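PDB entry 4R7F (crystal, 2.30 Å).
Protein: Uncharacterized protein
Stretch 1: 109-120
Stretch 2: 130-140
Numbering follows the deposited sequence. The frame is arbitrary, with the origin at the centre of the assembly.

Stretch 1 (109-120) QFKVSGNYAIQV
Stretch 2, residues 130-140: IFTACFSVVEP

Strand 114-120 pairs antiparallel with strand 130-138, their directions 159° apart. Gly114, Tyr116, Ile118 and Val120 form hydrogen-bonded pairs with Val137, Phe135, Ala133 and Phe131. Asn115, Ala117 and Gln119 form non-hydrogen-bonded pairs with Ser136, Cys134 and Thr132, at CA-CA distances of 4.4 to 4.5 Å. The paired residues have extended backbones; Gly114 differs, at phi 126° and psi -164°. There a CB would jam against the preceding carbonyl, so glycine suits the site.

Backbone hydrogen bonds form the ladder. Gly114 N to Val137 O is 2.8 Å, and Val137 N to Gly114 O is 2.8 Å. Tyr116 N reaches Phe135 O at 2.9 Å; Phe135 N returns to Tyr116 O at 3.1 Å. Ile118 N to Ala133 O is 2.8 Å, and Ala133 N to Ile118 O is 2.9 Å. Val120 N to Phe131 O and Ile130 N to Val120 O are both 2.9 Å.

Polar side chains add bonds on the Asn115, Ala117 and Gln119 face. Ser136 OG (chi1 m) donates to Asn115 OD1 (chi1 m) at 2.7 Å. Gln119 NE2 (chi1 m) donates to Thr132 OG1 (chi1 m) at 3.0 Å. Ala117 CB packs 3.9 Å from Cys134 SG. Beyond the strands, Ser113 OG (chi1 p) donates to Glu139 OE2 (chi1 p, chi2 t) at 2.7 Å. Water 1 also bridges Ser113 N (3.0 Å) and Glu139 OE2 (2.6 Å).

The other face is apolar and largely buried. Phe135 (chi1 p, chi2 -89°) lays its ring face over Tyr116 CB, 4.1 Å from the centroid. Its edge meets Ile118 CG1 (Phe135 CE1, 3.6 Å) and Phe110 CZ (Phe135 CZ, 3.5 Å). Tyr116 (chi1 m, chi2 89°) places CD1 3.6 Å from Val137 CG2. Phe131 (chi1 p, chi2 80°) covers Val120 CB (Val120 chi1 t), 3.8 Å from its centroid. Small Ala133 sits opposite Ile118 (chi1 m, chi2 m).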

ATOM      1  N   GLN A 109      11.624   8.001  28.731  1.00 48.49           N
ATOM      2  CA  GLN A 109      11.043   8.782  27.653  1.00 47.71           C
ATOM      3  C   GLN A 109      12.177   9.545  26.988  1.00 55.07           C
ATOM      4  O   GLN A 109      13.234   9.739  27.588  1.00 47.23           O
ATOM      5  CB  GLN A 109       9.984   9.754  28.163  1.00 51.85           C
ATOM      6  CG  GLN A 109       8.995   9.177  29.169  1.00 57.80           C
ATOM      7  CD  GLN A 109       9.502   9.254  30.587  1.00 51.51           C
ATOM      8  OE1 GLN A 109      10.026  10.285  31.026  1.00 60.02           O
ATOM      9  NE2 GLN A 109       9.374   8.148  31.313  1.00 48.51           N
ATOM     10  N   PHE A 110      11.956   9.951  25.740  1.00 46.35           N
ATOM     11  CA  PHE A 110      12.991  10.599  24.955  1.00 46.61           C
ATOM     12  C   PHE A 110      12.750  12.096  24.911  1.00 47.34           C
ATOM     13  O   PHE A 110      11.614  12.541  24.853  1.00 42.36           O
ATOM     14  CB  PHE A 110      12.995  10.049  23.530  1.00 45.30           C
ATOM     15  CG  PHE A 110      13.102   8.554  23.464  1.00 38.46           C
ATOM     16  CD1 PHE A 110      14.257   7.924  23.835  1.00 37.80           C
ATOM     17  CD2 PHE A 110      12.035   7.788  23.030  1.00 38.17           C
ATOM     18  CE1 PHE A 110      14.354   6.551  23.795  1.00 41.49           C
ATOM     19  CE2 PHE A 110      12.135   6.421  22.960  1.00 39.52           C
ATOM     20  CZ  PHE A 110      13.295   5.801  23.356  1.00 38.05           C
ATOM     21  N   LYS A 111      13.831  12.859  24.918  1.00 39.01           N
ATOM     22  CA  LYS A 111      13.745  14.291  24.894  1.00 39.27           C
ATOM     23  C   LYS A 111      14.018  14.877  23.528  1.00 43.43           C
ATOM     24  O   LYS A 111      13.697  16.026  23.318  1.00 50.24           O
ATOM     25  CB  LYS A 111      14.751  14.883  25.871  1.00 42.84           C
ATOM     26  CG  LYS A 111      14.390  14.666  27.318  1.00 46.71           C
ATOM     27  CD  LYS A 111      15.489  15.192  28.208  1.00 55.57           C
ATOM     28  CE  LYS A 111      15.048  15.094  29.653  1.00 69.81           C
ATOM     29  NZ  LYS A 111      16.188  15.393  30.544  1.00 82.94           N
ATOM     30  N   VAL A 112      14.654  14.129  22.621  1.00 43.77           N
ATOM     31  CA  VAL A 112      15.035  14.686  21.308  1.00 35.80           C
ATOM     32  C   VAL A 112      14.793  13.652  20.226  1.00 39.75           C
ATOM     33  O   VAL A 112      14.666  12.461  20.491  1.00 32.04           O
ATOM     34  CB  VAL A 112      16.522  15.133  21.219  1.00 34.94           C
ATOM     35  CG1 VAL A 112      16.811  16.342  22.130  1.00 35.88           C
ATOM     36  CG2 VAL A 112      17.448  13.968  21.538  1.00 42.79           C
ATOM     37  N   SER A 113      14.756  14.119  18.993  1.00 31.05           N
ATOM     38  CA  SER A 113      14.588  13.226  17.890  1.00 36.68           C
ATOM     39  C   SER A 113      15.929  12.593  17.547  1.00 29.05           C
ATOM     40  O   SER A 113      16.960  12.945  18.111  1.00 31.93           O
ATOM     41  CB  SER A 113      14.032  14.006  16.700  1.00 29.34           C
ATOM     42  OG  SER A 113      15.003  14.870  16.174  1.00 26.28           O
ATOM     43  N   GLY A 114      15.915  11.696  16.578  1.00 31.18           N
ATOM     44  CA  GLY A 114      17.160  11.140  16.040  1.00 32.56           C
ATOM     45  C   GLY A 114      17.178   9.629  16.074  1.00 37.35           C
ATOM     46  O   GLY A 114      16.131   8.966  16.255  1.00 31.23           O
ATOM     47  N   ASN A 115      18.385   9.093  15.912  1.00 29.39           N
ATOM     48  CA  ASN A 115      18.598   7.662  15.875  1.00 26.24           C
ATOM     49  C   ASN A 115      18.920   7.125  17.285  1.00 30.10           C
ATOM     50  O   ASN A 115      19.773   7.692  17.978  1.00 37.83           O
ATOM     51  CB  ASN A 115      19.738   7.374  14.924  1.00 23.40           C
ATOM     52  CG  ASN A 115      19.344   7.539  13.468  1.00 30.22           C
ATOM     53  OD1 ASN A 115      18.163   7.520  13.128  1.00 23.17           O
ATOM     54  ND2 ASN A 115      20.340   7.739  12.601  1.00 36.28           N
ATOM     55  N   TYR A 116      18.246   6.064  17.699  1.00 27.21           N
ATOM     56  CA  TYR A 116      18.499   5.437  19.024  1.00 32.89           C
ATOM     57  C   TYR A 116      18.919   3.969  18.897  1.00 37.47           C
ATOM     58  O   TYR A 116      18.361   3.222  18.087  1.00 34.06           O
ATOM     59  CB  TYR A 116      17.274   5.512  19.939  1.00 31.91           C
ATOM     60  CG  TYR A 116      16.975   6.904  20.444  1.00 36.20           C
ATOM     61  CD1 TYR A 116      16.161   7.775  19.727  1.00 35.97           C
ATOM     62  CD2 TYR A 116      17.519   7.356  21.621  1.00 36.98           C
ATOM     63  CE1 TYR A 116      15.923   9.065  20.169  1.00 35.35           C
ATOM     64  CE2 TYR A 116      17.276   8.635  22.072  1.00 37.57           C
ATOM     65  CZ  TYR A 116      16.484   9.479  21.346  1.00 37.80           C
ATOM     66  OH  TYR A 116      16.253  10.724  21.833  1.00 33.21           O
ATOM     67  N   ALA A 117      19.919   3.580  19.696  1.00 31.47           N
ATOM     68  CA  ALA A 117      20.360   2.217  19.785  1.00 28.20           C
ATOM     69  C   ALA A 117      20.211   1.711  21.211  1.00 37.64           C
ATOM     70  O   ALA A 117      20.742   2.290  22.169  1.00 42.02           O
ATOM     71  CB  ALA A 117      21.783   2.099  19.322  1.00 28.32           C
ATOM     72  N   ILE A 118      19.461   0.619  21.340  1.00 37.42           N
ATOM     73  CA  ILE A 118      19.180  -0.004  22.622  1.00 34.43           C
ATOM     74  C   ILE A 118      20.109  -1.185  22.783  1.00 32.68           C
ATOM     75  O   ILE A 118      19.988  -2.159  22.048  1.00 32.69           O
ATOM     76  CB  ILE A 118      17.722  -0.500  22.705  1.00 34.78           C
ATOM     77  CG1 ILE A 118      16.752   0.661  22.553  1.00 35.91           C
ATOM     78  CG2 ILE A 118      17.471  -1.187  24.024  1.00 38.56           C
ATOM     79  CD1 ILE A 118      17.088   1.882  23.385  1.00 39.75           C
ATOM     80  N   GLN A 119      21.042  -1.114  23.731  1.00 32.08           N
ATOM     81  CA  GLN A 119      21.979  -2.220  23.922  1.00 35.64           C
ATOM     82  C   GLN A 119      21.527  -2.976  25.135  1.00 37.63           C
ATOM     83  O   GLN A 119      21.284  -2.374  26.159  1.00 37.69           O
ATOM     84  CB  GLN A 119      23.380  -1.713  24.121  1.00 40.89           C
ATOM     85  CG  GLN A 119      23.753  -0.716  23.076  1.00 36.82           C
ATOM     86  CD  GLN A 119      25.196  -0.790  22.725  1.00 40.32           C
ATOM     87  OE1 GLN A 119      26.046  -0.158  23.355  1.00 37.97           O
ATOM     88  NE2 GLN A 119      25.492  -1.573  21.704  1.00 38.78           N
ATOM     89  N   VAL A 120      21.363  -4.286  24.994  1.00 34.04           N
ATOM     90  CA  VAL A 120      20.867  -5.124  26.070  1.00 40.70           C
ATOM     91  C   VAL A 120      21.987  -6.034  26.558  1.00 39.25           C
ATOM     92  O   VAL A 120      22.904  -6.388  25.818  1.00 45.15           O
ATOM     93  CB  VAL A 120      19.622  -5.916  25.655  1.00 39.86           C
ATOM     94  CG1 VAL A 120      19.152  -6.836  26.777  1.00 39.36           C
ATOM     95  CG2 VAL A 120      18.512  -4.943  25.228  1.00 34.70           C
ATOM     96  N   ILE A 130      24.704  -8.230  24.564  1.00 37.36           N
ATOM     97  CA  ILE A 130      24.175  -9.394  23.875  1.00 38.59           C
ATOM     98  C   ILE A 130      23.398  -9.116  22.587  1.00 37.39           C
ATOM     99  O   ILE A 130      23.305  -9.998  21.726  1.00 40.84           O
ATOM    100  CB  ILE A 130      23.306 -10.291  24.791  1.00 45.38           C
ATOM    101  CG1 ILE A 130      22.061  -9.578  25.280  1.00 41.26           C
ATOM    102  CG2 ILE A 130      24.138 -10.815  25.956  1.00 46.31           C
ATOM    103  CD1 ILE A 130      21.168 -10.495  26.073  1.00 45.77           C
ATOM    104  N   PHE A 131      22.776  -7.941  22.488  1.00 36.86           N
ATOM    105  CA  PHE A 131      22.235  -7.451  21.224  1.00 29.02           C
ATOM    106  C   PHE A 131      22.035  -5.951  21.276  1.00 32.56           C
ATOM    107  O   PHE A 131      21.980  -5.368  22.335  1.00 37.02           O
ATOM    108  CB  PHE A 131      20.951  -8.174  20.843  1.00 30.04           C
ATOM    109  CG  PHE A 131      19.723  -7.756  21.616  1.00 32.98           C
ATOM    110  CD1 PHE A 131      19.041  -6.595  21.290  1.00 33.42           C
ATOM    111  CD2 PHE A 131      19.210  -8.570  22.612  1.00 39.86           C
ATOM    112  CE1 PHE A 131      17.889  -6.225  21.954  1.00 33.74           C
ATOM    113  CE2 PHE A 131      18.053  -8.212  23.287  1.00 43.49           C
ATOM    114  CZ  PHE A 131      17.397  -7.045  22.966  1.00 39.71           C
ATOM    115  N   THR A 132      21.965  -5.359  20.104  1.00 34.70           N
ATOM    116  CA  THR A 132      21.590  -3.980  19.887  1.00 35.92           C
ATOM    117  C   THR A 132      20.307  -3.951  19.044  1.00 33.06           C
ATOM    118  O   THR A 132      20.194  -4.671  18.062  1.00 34.84           O
ATOM    119  CB  THR A 132      22.741  -3.294  19.156  1.00 32.83           C
ATOM    120  OG1 THR A 132      23.902  -3.435  19.960  1.00 36.16           O
ATOM    121  CG2 THR A 132      22.486  -1.839  18.939  1.00 39.66           C
ATOM    122  N   ALA A 133      19.319  -3.168  19.463  1.00 34.16           N
ATOM    123  CA  ALA A 133      18.120  -2.923  18.661  1.00 27.26           C
ATOM    124  C   ALA A 133      18.011  -1.448  18.343  1.00 30.31           C
ATOM    125  O   ALA A 133      18.128  -0.608  19.223  1.00 32.98           O
ATOM    126  CB  ALA A 133      16.892  -3.376  19.379  1.00 33.83           C
ATOM    127  N   CYS A 134      17.822  -1.138  17.064  1.00 30.43           N
ATOM    128  CA  CYS A 134      17.924   0.230  16.567  1.00 30.16           C
ATOM    129  C   CYS A 134      16.591   0.702  15.972  1.00 34.71           C
ATOM    130  O   CYS A 134      15.948  -0.040  15.227  1.00 33.56           O
ATOM    131  CB  CYS A 134      18.990   0.294  15.467  1.00 29.80           C
ATOM    132  SG  CYS A 134      20.689   0.264  16.027  1.00 33.53           S
ATOM    133  N   PHE A 135      16.210   1.943  16.288  1.00 32.60           N
ATOM    134  CA  PHE A 135      14.996   2.570  15.785  1.00 28.47           C
ATOM    135  C   PHE A 135      15.214   4.074  15.777  1.00 30.46           C
ATOM    136  O   PHE A 135      16.183   4.594  16.359  1.00 29.76           O
ATOM    137  CB  PHE A 135      13.765   2.212  16.637  1.00 32.03           C
ATOM    138  CG  PHE A 135      13.840   2.701  18.054  1.00 28.57           C
ATOM    139  CD1 PHE A 135      14.417   1.919  19.042  1.00 37.76           C
ATOM    140  CD2 PHE A 135      13.357   3.962  18.399  1.00 36.37           C
ATOM    141  CE1 PHE A 135      14.515   2.386  20.348  1.00 42.55           C
ATOM    142  CE2 PHE A 135      13.459   4.446  19.696  1.00 41.89           C
ATOM    143  CZ  PHE A 135      14.037   3.651  20.672  1.00 45.37           C
ATOM    144  N   SER A 136      14.326   4.778  15.103  1.00 28.99           N
ATOM    145  CA  SER A 136      14.465   6.213  15.025  1.00 33.74           C
ATOM    146  C   SER A 136      13.221   6.918  15.561  1.00 31.14           C
ATOM    147  O   SER A 136      12.106   6.381  15.522  1.00 30.95           O
ATOM    148  CB  SER A 136      14.705   6.629  13.579  1.00 32.10           C
ATOM    149  OG  SER A 136      15.923   6.105  13.059  1.00 25.89           O
ATOM    150  N   VAL A 137      13.438   8.137  16.019  1.00 26.60           N
ATOM    151  CA  VAL A 137      12.392   8.971  16.553  1.00 32.04           C
ATOM    152  C   VAL A 137      12.352  10.258  15.759  1.00 32.75           C
ATOM    153  O   VAL A 137      13.361  10.997  15.715  1.00 26.71           O
ATOM    154  CB  VAL A 137      12.688   9.301  18.005  1.00 40.19           C
ATOM    155  CG1 VAL A 137      11.710  10.340  18.520  1.00 40.51           C
ATOM    156  CG2 VAL A 137      12.637   8.026  18.843  1.00 37.80           C
ATOM    157  N   VAL A 138      11.205  10.503  15.101  1.00 33.45           N
ATOM    158  CA  VAL A 138      11.037  11.656  14.198  1.00 26.87           C
ATOM    159  C   VAL A 138      10.202  12.788  14.847  1.00 29.91           C
ATOM    160  O   VAL A 138       9.257  12.521  15.580  1.00 30.65           O
ATOM    161  CB  VAL A 138      10.478  11.227  12.809  1.00 32.44           C
ATOM    162  CG1 VAL A 138       9.153  10.474  12.886  1.00 27.92           C
ATOM    163  CG2 VAL A 138      10.342  12.415  11.879  1.00 32.93           C
ATOM    164  N   GLU A 139      10.639  14.029  14.636  1.00 31.68           N
ATOM    165  CA  GLU A 139       9.834  15.242  14.872  1.00 33.14           C
ATOM    166  C   GLU A 139       9.448  15.757  13.508  1.00 34.86           C
ATOM    167  O   GLU A 139      10.217  16.430  12.848  1.00 37.12           O
ATOM    168  CB  GLU A 139      10.591  16.308  15.688  1.00 35.95           C
ATOM    169  CG  GLU A 139      12.006  16.607  15.208  1.00 53.58           C
ATOM    170  CD  GLU A 139      12.767  17.593  16.082  1.00 45.78           C
ATOM    171  OE1 GLU A 139      12.203  18.661  16.373  1.00 44.28           O
ATOM    172  OE2 GLU A 139      13.940  17.306  16.437  1.00 40.20           O
ATOM    173  N   PRO A 140       8.263  15.389  13.049  1.00 30.45           N
ATOM    174  CA  PRO A 140       7.950  15.547  11.640  1.00 30.35           C
ATOM    175  C   PRO A 140       7.558  16.969  11.256  1.00 33.41           C
ATOM    176  O   PRO A 140       6.400  17.276  11.071  1.00 37.97           O
ATOM    177  CB  PRO A 140       6.773  14.583  11.447  1.00 30.61           C
ATOM    178  CG  PRO A 140       6.086  14.608  12.779  1.00 32.59           C
ATOM    179  CD  PRO A 140       7.210  14.657  13.783  1.00 30.82           C
TER
HETATM  180  O   HOH W   1      14.869  17.100  18.864  1.00 33.67           O